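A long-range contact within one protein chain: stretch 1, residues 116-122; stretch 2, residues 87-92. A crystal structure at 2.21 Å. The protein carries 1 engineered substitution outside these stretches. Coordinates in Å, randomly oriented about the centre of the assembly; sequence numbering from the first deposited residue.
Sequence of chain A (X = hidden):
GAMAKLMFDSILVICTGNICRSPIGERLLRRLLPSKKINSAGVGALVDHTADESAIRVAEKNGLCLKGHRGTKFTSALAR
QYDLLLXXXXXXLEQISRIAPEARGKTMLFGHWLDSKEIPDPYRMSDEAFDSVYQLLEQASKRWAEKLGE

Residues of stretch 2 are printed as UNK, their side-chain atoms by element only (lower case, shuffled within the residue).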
# COMPACT_ATOMS: atom_id res chain seq x y z
N SER A 116 15.77 -1.15 5.83
CA SER A 116 14.72 -1.05 6.83
C SER A 116 13.39 -1.28 6.12
O SER A 116 13.12 -0.68 5.09
CB SER A 116 14.75 0.32 7.51
OG SER A 116 13.78 0.38 8.54
N LYS A 117 12.56 -2.17 6.67
CA LYS A 117 11.42 -2.69 5.92
C LYS A 117 10.10 -1.99 6.18
O LYS A 117 9.17 -2.09 5.39
CB LYS A 117 11.26 -4.19 6.18
CG LYS A 117 12.53 -4.99 5.95
CD LYS A 117 12.24 -6.48 5.83
CE LYS A 117 13.54 -7.27 5.86
NZ LYS A 117 14.67 -6.52 5.21
N GLU A 118 9.99 -1.29 7.30
CA GLU A 118 8.71 -0.70 7.66
C GLU A 118 8.49 0.66 7.00
O GLU A 118 9.38 1.52 7.00
CB GLU A 118 8.57 -0.61 9.18
CG GLU A 118 7.26 -0.05 9.65
CD GLU A 118 6.87 -0.56 11.02
OE1 GLU A 118 6.73 0.27 11.94
OE2 GLU A 118 6.70 -1.78 11.17
N ILE A 119 7.31 0.86 6.43
CA ILE A 119 6.92 2.18 5.92
C ILE A 119 6.16 2.92 7.02
O ILE A 119 5.02 2.57 7.33
CB ILE A 119 6.02 2.06 4.68
CG1 ILE A 119 6.57 1.00 3.71
CG2 ILE A 119 5.85 3.42 4.00
CD1 ILE A 119 7.84 1.42 2.98
N PRO A 120 6.78 3.95 7.62
CA PRO A 120 6.18 4.65 8.76
C PRO A 120 4.89 5.36 8.35
O PRO A 120 4.68 5.59 7.16
CB PRO A 120 7.25 5.69 9.15
CG PRO A 120 8.50 5.25 8.46
CD PRO A 120 8.05 4.57 7.21
N ASP A 121 4.06 5.68 9.34
CA ASP A 121 2.77 6.34 9.13
C ASP A 121 2.97 7.85 9.04
O ASP A 121 3.43 8.46 10.00
CB ASP A 121 1.87 6.00 10.31
CG ASP A 121 0.46 6.55 10.17
OD1 ASP A 121 0.20 7.33 9.23
OD2 ASP A 121 -0.39 6.21 11.01
N PRO A 122 2.62 8.46 7.89
CA PRO A 122 2.78 9.89 7.65
C PRO A 122 1.54 10.69 8.02
O PRO A 122 1.60 11.92 8.02
CB PRO A 122 2.96 9.97 6.13
CG PRO A 122 2.38 8.70 5.58
CD PRO A 122 2.01 7.80 6.73
N UNK A 87 1.79 -5.25 3.13
CA UNK A 87 1.39 -4.37 4.23
C UNK A 87 2.53 -3.45 4.65
O UNK A 87 3.70 -3.76 4.44
c UNK A 87 2.01 -5.85 6.17
c UNK A 87 -0.21 -6.13 5.06
c UNK A 87 0.87 -5.14 5.46
N UNK A 88 2.17 -2.31 5.23
CA UNK A 88 3.13 -1.25 5.47
C UNK A 88 3.95 -1.51 6.73
O UNK A 88 5.15 -1.27 6.75
c UNK A 88 1.70 0.50 4.26
c UNK A 88 1.79 0.57 1.47
s UNK A 88 2.87 0.66 2.90
c UNK A 88 2.41 0.11 5.55
N UNK A 89 3.29 -2.02 7.77
CA UNK A 89 3.92 -2.12 9.08
C UNK A 89 3.96 -3.54 9.64
O UNK A 89 3.09 -4.36 9.36
o UNK A 89 2.69 0.84 11.88
c UNK A 89 2.48 1.11 10.69
c UNK A 89 3.15 0.25 9.65
c UNK A 89 3.20 -1.21 10.07
o UNK A 89 1.75 2.06 10.31
N UNK A 90 4.98 -3.80 10.46
CA UNK A 90 5.05 -5.04 11.20
C UNK A 90 3.74 -5.28 11.94
O UNK A 90 3.17 -6.37 11.88
o UNK A 90 11.26 -5.76 9.67
c UNK A 90 7.95 -6.47 11.04
c UNK A 90 7.57 -5.22 11.51
c UNK A 90 9.69 -4.35 10.74
c UNK A 90 9.18 -6.66 10.42
c UNK A 90 6.23 -5.02 12.18
c UNK A 90 10.04 -5.59 10.28
c UNK A 90 8.46 -4.17 11.35
N UNK A 91 3.25 -4.25 12.63
CA UNK A 91 2.00 -4.37 13.37
C UNK A 91 0.84 -4.85 12.48
O UNK A 91 -0.09 -5.50 12.95
c UNK A 91 1.64 -3.05 14.05
o UNK A 91 1.57 -2.00 13.10
N UNK A 92 0.90 -4.51 11.19
CA UNK A 92 -0.11 -4.95 10.23
C UNK A 92 -0.10 -6.46 10.02
O UNK A 92 -1.14 -7.05 9.75
c UNK A 92 -0.27 -0.68 8.33
n UNK A 92 0.31 -1.85 8.13
c UNK A 92 -1.33 -2.17 9.55
n UNK A 92 -1.27 -0.84 9.18
c UNK A 92 0.07 -4.25 8.89
c UNK A 92 -0.34 -2.81 8.89
O HOH W 1 6.92 -2.40 4.60
O HOH W 2 -0.60 3.04 11.32
O HOH W 3 4.19 -1.63 13.07

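Position 87 carries three side-chain carbons: one bonded to the backbone CA, bearing the other two. That fork at the first carbon makes it Val87. It is buried and its side chain comes no closer than 8.0 Å to stretch 1, so it takes no part in the contact.

Position 88 has an unbranched chain of two carbons, a sulfur and a last carbon; its sulfur lies 3.8 Å from Ile119 CG1, an apolar contact between two buried side chains. A thioether of that length is methionine, Met88, with chi1 and chi2 both m. Its backbone works too: Ile119 N donates to Met88 O at 3.1 Å, with an N-H...O angle of 162°.

Position 89 shows three carbons in a row, the third holding two oxygens; its second carbon lies 3.8 Å from Ile119 O. A carboxylate on a two-carbon arm makes it Glu89. The acid faces other acids, with Glu89 OE1 4.1 Å from Glu118 OE1, two like charges close together; water 3 donates to Glu89 OE1 (3.1 Å) and to Glu118 OE2 (3.2 Å). Water 2 donates to Glu89 OE2 (2.7 Å) and to Asp121 OD2 (3.2 Å), linking two carboxylates that do not bond directly.

At position 90, one carbon leads to a six-carbon ring bearing an oxygen. The ring oxygen lies 3.8 Å from Lys117 CB, while Glu118 OE2 sits at the ring edge, near its plane, 3.0 Å from the closest ring carbon of position 90. This is the phenol of Tyr90, and that carbon is CD2. The same OE2 accepts a hydrogen bond from Tyr90 N at 2.7 Å.

Position 91 has one carbon and one oxygen: Ser91. It barely touches stretch 1, but its backbone N donates to water 3 at 2.8 Å, and that water donates to Glu118 OE2 at 3.2 Å.

Position 92 has one carbon, then a five-membered ring of three carbons and two nitrogens, and makes no contact with stretch 1, so it is His92 by its ring alone. Its ND1 accepts from Glu89 N at 3.0 Å, bracing the turn from within.

The two segments run 86° apart end to end, and two direct hydrogen bonds join them. One is backbone to backbone, beside the Ile119 and Met88 side chains. The other sends an extended Glu118, t at chi1 and chi2, to the amide of Tyr90. Water fills in where direct pairing is absent: water 1 donates to both Met88 O (3.0 Å) and Lys117 O (2.4 Å), two carbonyls that cannot bond each other.

Stretch 2, residues 87-92: VMEYSH
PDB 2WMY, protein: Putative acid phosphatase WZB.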